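Local coordinates for dihydropteroate synthase (Clostridioides difficile, PDB 6PZ2), which probably catalyses the condensation of a dihydropterin pyrophosphate with p-aminobenzoate to dihydropteroate, a step of folate synthesis, at residues K184-N189 and I216-P221; A233-G238 and D244-H249. One frame throughout, in Å; residues are numbered along the deposited sequence.

Contact 1. Residues K184-N189 and I216-P221; sequences KDFEQN and IGKVLP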
loop_
_atom_site.group_PDB
_atom_site.type_symbol
_atom_site.label_atom_id
_atom_site.label_comp_id
_atom_site.label_asym_id
_atom_site.label_seq_id
_atom_site.Cartn_x
_atom_site.Cartn_y
_atom_site.Cartn_z
ATOM N N LYS A 184 -0.936 14.524 -18.758
ATOM C CA LYS A 184 -0.857 13.078 -18.823
ATOM C C LYS A 184 -2.263 12.516 -18.670
ATOM O O LYS A 184 -2.954 12.861 -17.735
ATOM C CB LYS A 184 0.032 12.491 -17.725
ATOM C CG LYS A 184 1.480 12.961 -17.765
ATOM C CD LYS A 184 2.246 12.557 -16.503
ATOM C CE LYS A 184 3.615 13.182 -16.405
ATOM N NZ LYS A 184 3.532 14.607 -15.993
ATOM N N ASP A 185 -2.637 11.602 -19.551
ATOM C CA ASP A 185 -3.884 10.853 -19.384
ATOM C C ASP A 185 -3.645 9.605 -18.523
ATOM O O ASP A 185 -2.539 9.349 -18.026
ATOM C CB ASP A 185 -4.503 10.480 -20.734
ATOM C CG ASP A 185 -3.665 9.553 -21.585
ATOM O OD1 ASP A 185 -2.748 8.837 -21.067
ATOM O OD2 ASP A 185 -3.927 9.579 -22.793
ATOM N N PHE A 186 -4.718 8.842 -18.376
ATOM C CA PHE A 186 -4.768 7.691 -17.481
ATOM C C PHE A 186 -3.589 6.752 -17.745
ATOM O O PHE A 186 -2.787 6.454 -16.854
ATOM C CB PHE A 186 -6.100 6.948 -17.602
ATOM C CG PHE A 186 -6.120 5.686 -16.775
ATOM C CD1 PHE A 186 -6.153 5.759 -15.389
ATOM C CD2 PHE A 186 -5.985 4.448 -17.382
ATOM C CE1 PHE A 186 -6.111 4.610 -14.620
ATOM C CE2 PHE A 186 -5.972 3.299 -16.610
ATOM C CZ PHE A 186 -6.019 3.383 -15.239
ATOM N N GLU A 187 -3.450 6.378 -19.000
ATOM C CA GLU A 187 -2.461 5.387 -19.378
ATOM C C GLU A 187 -1.049 5.920 -19.138
ATOM O O GLU A 187 -0.124 5.165 -18.833
ATOM C CB GLU A 187 -2.689 4.974 -20.834
ATOM C CG GLU A 187 -3.701 3.850 -20.932
ATOM C CD GLU A 187 -4.491 3.754 -22.223
ATOM O OE1 GLU A 187 -4.216 4.539 -23.156
ATOM O OE2 GLU A 187 -5.388 2.885 -22.286
ATOM N N GLN A 188 -0.873 7.211 -19.371
ATOM C CA GLN A 188 0.446 7.796 -19.231
ATOM C C GLN A 188 0.768 7.889 -17.735
ATOM O O GLN A 188 1.908 7.663 -17.335
ATOM C CB GLN A 188 0.504 9.166 -19.904
ATOM C CG GLN A 188 0.345 9.086 -21.419
ATOM C CD GLN A 188 -0.039 10.389 -22.083
ATOM O OE1 GLN A 188 -0.702 11.242 -21.503
ATOM N NE2 GLN A 188 0.375 10.550 -23.327
ATOM N N ASN A 189 -0.239 8.231 -16.943
ATOM C CA ASN A 189 -0.039 8.314 -15.493
ATOM C C ASN A 189 0.366 6.942 -14.936
ATOM O O ASN A 189 1.327 6.830 -14.129
ATOM C CB ASN A 189 -1.299 8.827 -14.803
ATOM C CG ASN A 189 -1.477 10.322 -14.945
ATOM O OD1 ASN A 189 -0.510 11.060 -14.788
ATOM N ND2 ASN A 189 -2.686 10.759 -15.263
ATOM N N ILE A 216 -6.442 7.545 -9.812
ATOM C CA ILE A 216 -6.891 6.556 -8.870
ATOM C C ILE A 216 -8.399 6.347 -9.035
ATOM O O ILE A 216 -8.883 5.218 -9.062
ATOM C CB ILE A 216 -6.525 6.985 -7.447
ATOM C CG1 ILE A 216 -5.011 7.133 -7.322
ATOM C CG2 ILE A 216 -7.114 5.994 -6.478
ATOM C CD1 ILE A 216 -4.582 7.637 -5.972
ATOM N N GLY A 217 -9.129 7.429 -9.221
ATOM C CA GLY A 217 -10.596 7.365 -9.376
ATOM C C GLY A 217 -11.043 6.540 -10.564
ATOM O O GLY A 217 -12.157 6.008 -10.600
ATOM N N LYS A 218 -10.201 6.446 -11.567
ATOM C CA LYS A 218 -10.579 5.671 -12.717
ATOM C C LYS A 218 -10.493 4.179 -12.369
ATOM O O LYS A 218 -11.207 3.409 -12.966
ATOM C CB LYS A 218 -9.679 5.987 -13.910
ATOM C CG LYS A 218 -10.317 5.746 -15.270
ATOM C CD LYS A 218 -9.844 6.720 -16.338
ATOM C CE LYS A 218 -9.889 8.184 -15.935
ATOM N NZ LYS A 218 -9.734 9.077 -17.111
ATOM N N VAL A 219 -9.642 3.772 -11.423
ATOM C CA VAL A 219 -9.540 2.362 -11.014
ATOM C C VAL A 219 -10.549 2.113 -9.887
ATOM O O VAL A 219 -11.167 1.070 -9.798
ATOM C CB VAL A 219 -8.097 2.018 -10.586
ATOM C CG1 VAL A 219 -7.947 0.602 -10.037
ATOM C CG2 VAL A 219 -7.131 2.225 -11.735
ATOM N N LEU A 220 -10.724 3.103 -9.031
ATOM C CA LEU A 220 -11.581 3.021 -7.884
ATOM C C LEU A 220 -12.646 4.120 -7.966
ATOM O O LEU A 220 -12.468 5.170 -7.338
ATOM C CB LEU A 220 -10.721 3.215 -6.629
ATOM C CG LEU A 220 -9.502 2.310 -6.507
ATOM C CD1 LEU A 220 -8.746 2.605 -5.219
ATOM C CD2 LEU A 220 -9.925 0.852 -6.524
ATOM N N PRO A 221 -13.762 3.885 -8.702
ATOM C CA PRO A 221 -14.711 4.974 -8.994
ATOM C C PRO A 221 -15.573 5.315 -7.773
ATOM O O PRO A 221 -16.764 5.077 -7.760
ATOM C CB PRO A 221 -15.604 4.529 -10.156
ATOM C CG PRO A 221 -15.218 3.096 -10.437
ATOM C CD PRO A 221 -14.010 2.748 -9.587
#
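F186 lays one face of its ring against the aliphatic part of K218, while an edge of the same ring meets V219. The lysine touches with its methylenes and not with its amino group: K218 CB lies 3.8 Å from F186 CD1, and K218 CD stands 3.9 Å from F186 CG. K218 CG sits above the ring plane but offset toward the rim, so the chain runs over the border of the ring on the side of CD1. Bends at chi2 and at chi3 (-49°) keep the lysine alongside the ring, with K218 CD beside F186 CG and CB. From V219 a single branch takes part. Its CG2 methyl comes up near the ring plane and is 3.9 Å from F186 CZ. The phenylalanine reaches this far because its CG is anti to the backbone N (chi1 175°), which sends the ring out from the first turn of its helix. No hydrogen bond joins the two segments, and the contact is apolar and at the surface.

Behind the ring, the backbone is set by a capping box. D185, the N-cap of helix 186-195, accepts from Q188 N at OD1 (3.0 Å), and Q188 OE1 accepts in return from D185 N (2.8 Å) in a bond bent only slightly, at 166°. On the other side of the contact, the backbone carbonyl I216 O accepts from both V219 N and L220 N. F186 also packs on V215 of helix 214-217, and V219 reaches A263 of the second subunit. The arrangement joins the capped start of helix 186-195 to the segment 216-221 that follows on from helix 214-217, on the rim of a TIM-barrel enzyme of the pterin-binding family.

Contact 2. Residues A233-G238 and D244-H249; sequences ATTVLG and DIVRVH. With PT1 (pteroic acid), chain K; SO4 (sulfate ion), chain B.
T235 and V246 meet at about a right angle where helix 228-240 lies against strand 245-248. The threonine brings both branches to one methyl: T235 OG1 is 4.0 Å from V246 CG1, and T235 CG2 is 4.1 Å from the same carbon. V248 CG1 adds a longer contact to T235 OG1. That hydroxyl is itself hydrogen-bonded to N254 of helix 251-265. All three touching residues are buried, as befits the layer of a TIM barrel in which helices pack on the outside of parallel strands.

R247 leaves the strand on the face away from the helix, and its chain, extended from CG to NE, carries the guanidinium to the pteroic acid. PT1 N8 lies over the centre of one guanidinium face, 3.3 Å from R247 CZ, so the pterin rests on the arginine, and R247 NE is salt-bridged to D53. At the guanidinium edge sits a sulfate ion, probably from the crystallisation liquor, with R247 NH2 giving a fairly straight bond to SO4 O2 (2.8 Å). The more open part is at H249, partly exposed, whose NE2 meets SO4 O4 in the plane of its ring (2.8 Å, 162°). R60 also donates to the ion.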
loop_
_atom_site.group_PDB
_atom_site.type_symbol
_atom_site.label_atom_id
_atom_site.label_comp_id
_atom_site.label_asym_id
_atom_site.label_seq_id
_atom_site.Cartn_x
_atom_site.Cartn_y
_atom_site.Cartn_z
ATOM N N ALA A 233 -1.532 2.691 -1.996
ATOM C CA ALA A 233 -0.817 1.806 -2.883
ATOM C C ALA A 233 0.295 2.568 -3.611
ATOM O O ALA A 233 1.438 2.066 -3.715
ATOM C CB ALA A 233 -1.771 1.159 -3.858
ATOM N N THR A 234 -0.012 3.777 -4.098
ATOM C CA THR A 234 1.002 4.523 -4.867
ATOM C C THR A 234 2.112 5.045 -3.939
ATOM O O THR A 234 3.275 5.114 -4.331
ATOM C CB THR A 234 0.361 5.676 -5.646
ATOM O OG1 THR A 234 -0.173 6.599 -4.701
ATOM C CG2 THR A 234 -0.753 5.210 -6.564
ATOM N N THR A 235 1.765 5.409 -2.720
ATOM C CA THR A 235 2.805 5.765 -1.748
ATOM C C THR A 235 3.794 4.608 -1.611
ATOM O O THR A 235 5.007 4.796 -1.640
ATOM C CB THR A 235 2.182 6.123 -0.400
ATOM O OG1 THR A 235 1.566 7.402 -0.518
ATOM C CG2 THR A 235 3.175 6.176 0.743
ATOM N N VAL A 236 3.274 3.407 -1.455
ATOM C CA VAL A 236 4.095 2.211 -1.131
ATOM C C VAL A 236 5.006 1.848 -2.310
ATOM O O VAL A 236 6.213 1.624 -2.153
ATOM C CB VAL A 236 3.183 1.036 -0.711
ATOM C CG1 VAL A 236 3.907 -0.300 -0.621
ATOM C CG2 VAL A 236 2.534 1.346 0.623
ATOM N N LEU A 237 4.415 1.805 -3.494
ATOM C CA LEU A 237 5.138 1.508 -4.715
ATOM C C LEU A 237 6.164 2.607 -5.001
ATOM O O LEU A 237 7.282 2.323 -5.469
ATOM C CB LEU A 237 4.129 1.379 -5.871
ATOM C CG LEU A 237 3.152 0.214 -5.720
ATOM C CD1 LEU A 237 2.028 0.277 -6.747
ATOM C CD2 LEU A 237 3.876 -1.118 -5.836
ATOM N N GLY A 238 5.756 3.849 -4.752
ATOM C CA GLY A 238 6.641 4.974 -4.964
ATOM C C GLY A 238 7.883 4.831 -4.118
ATOM O O GLY A 238 9.006 4.937 -4.615
ATOM N N ASP A 244 11.124 9.856 -2.084
ATOM C CA ASP A 244 11.621 10.358 -0.803
ATOM C C ASP A 244 10.521 11.089 -0.038
ATOM O O ASP A 244 10.545 11.141 1.183
ATOM C CB ASP A 244 12.769 11.341 -1.044
ATOM C CG ASP A 244 14.020 10.623 -1.497
ATOM O OD1 ASP A 244 14.605 9.896 -0.647
ATOM O OD2 ASP A 244 14.350 10.720 -2.709
ATOM N N ILE A 245 9.609 11.728 -0.768
ATOM C CA ILE A 245 8.619 12.548 -0.145
ATOM C C ILE A 245 7.304 12.263 -0.857
ATOM O O ILE A 245 7.303 12.327 -2.094
ATOM C CB ILE A 245 8.942 14.056 -0.285
ATOM C CG1 ILE A 245 10.365 14.400 0.163
ATOM C CG2 ILE A 245 7.888 14.884 0.429
ATOM C CD1 ILE A 245 10.765 15.850 -0.010
ATOM N N VAL A 246 6.230 12.058 -0.099
ATOM C CA VAL A 246 4.906 11.926 -0.691
ATOM C C VAL A 246 4.048 13.094 -0.218
ATOM O O VAL A 246 4.041 13.432 0.959
ATOM C CB VAL A 246 4.231 10.576 -0.369
ATOM C CG1 VAL A 246 4.931 9.443 -1.095
ATOM C CG2 VAL A 246 4.154 10.278 1.122
ATOM N N ARG A 247 3.306 13.670 -1.153
ATOM C CA ARG A 247 2.423 14.781 -0.860
ATOM C C ARG A 247 1.007 14.203 -0.747
ATOM O O ARG A 247 0.474 13.802 -1.769
ATOM C CB ARG A 247 2.486 15.809 -2.005
ATOM C CG ARG A 247 1.596 17.039 -1.872
ATOM C CD ARG A 247 1.714 18.011 -3.041
ATOM N NE ARG A 247 0.824 19.166 -3.006
ATOM C CZ ARG A 247 -0.462 19.163 -3.325
ATOM N NH1 ARG A 247 -1.051 18.072 -3.796
ATOM N NH2 ARG A 247 -1.168 20.267 -3.147
ATOM N N VAL A 248 0.381 14.272 0.423
ATOM C CA VAL A 248 -0.844 13.545 0.737
ATOM C C VAL A 248 -1.832 14.416 1.514
ATOM O O VAL A 248 -1.427 15.304 2.263
ATOM C CB VAL A 248 -0.550 12.263 1.530
ATOM C CG1 VAL A 248 0.221 11.270 0.670
ATOM C CG2 VAL A 248 0.185 12.576 2.830
ATOM N N HIS A 249 -3.128 14.143 1.313
ATOM C CA HIS A 249 -4.163 14.671 2.201
ATOM C C HIS A 249 -4.243 13.940 3.550
ATOM O O HIS A 249 -4.659 14.538 4.523
ATOM C CB HIS A 249 -5.530 14.551 1.547
ATOM C CG HIS A 249 -5.571 15.299 0.265
ATOM N ND1 HIS A 249 -5.283 14.684 -0.939
ATOM C CD2 HIS A 249 -5.873 16.590 0.006
ATOM C CE1 HIS A 249 -5.399 15.585 -1.894
ATOM N NE2 HIS A 249 -5.750 16.770 -1.347
HETATM C C2 PT1 K . 1.871 17.133 -7.230
HETATM C C3 PT1 K . 0.834 18.127 -7.014
HETATM C C5 PT1 K . 1.318 19.389 -6.452
HETATM N N6 PT1 K . -0.490 17.954 -7.268
HETATM C C7 PT1 K . 3.528 18.587 -6.461
HETATM N N9 PT1 K . 2.623 19.549 -6.233
HETATM C C10 PT1 K . -1.356 18.955 -7.040
HETATM N N11 PT1 K . 4.832 18.784 -6.192
HETATM C C12 PT1 K . -0.893 20.179 -6.541
HETATM C C21 PT1 K . -6.587 14.870 -11.109
HETATM O O22 PT1 K . -6.282 14.306 -12.171
HETATM O O1 PT1 K . 1.578 15.925 -7.735
HETATM N N4 PT1 K . 3.169 17.399 -6.978
HETATM N N8 PT1 K . 0.410 20.360 -6.222
HETATM C C13 PT1 K . -2.822 18.756 -7.364
HETATM N N14 PT1 K . -2.932 18.490 -8.793
HETATM C C15 PT1 K . -3.863 17.662 -9.317
HETATM C C16 PT1 K . -4.975 17.217 -8.592
HETATM C C17 PT1 K . -3.662 17.190 -10.607
HETATM C C18 PT1 K . -5.876 16.341 -9.191
HETATM C C19 PT1 K . -4.558 16.310 -11.208
HETATM C C20 PT1 K . -5.662 15.877 -10.491
HETATM O O23 PT1 K . -7.630 14.553 -10.534
HETATM S S SO4 B . -4.781 18.824 -4.197
HETATM O O1 SO4 B . -5.543 18.949 -5.460
HETATM O O2 SO4 B . -3.729 19.863 -4.150
HETATM O O3 SO4 B . -4.156 17.484 -4.129
HETATM O O4 SO4 B . -5.698 18.998 -3.048
#

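How the contacts relate
Contact 1 closes before contact 2 opens along the chain, and helix 214-217 is followed directly by helix 228-240. Their centres are 16 Å apart and their nearest atoms about 5 Å, without touching. Contact 2 lies nearer the centre of the chain, at 11 Å against 19 Å. Both reach the second subunit. Within the TIM barrel they stand differently to the ligand: contact 2 lies on the strand that presents R247 to the pteroic acid, whereas contact 1 is on the surface near the benzoate end of the ligand without touching it, the K218 side chain being about 8 Å from the bound molecule.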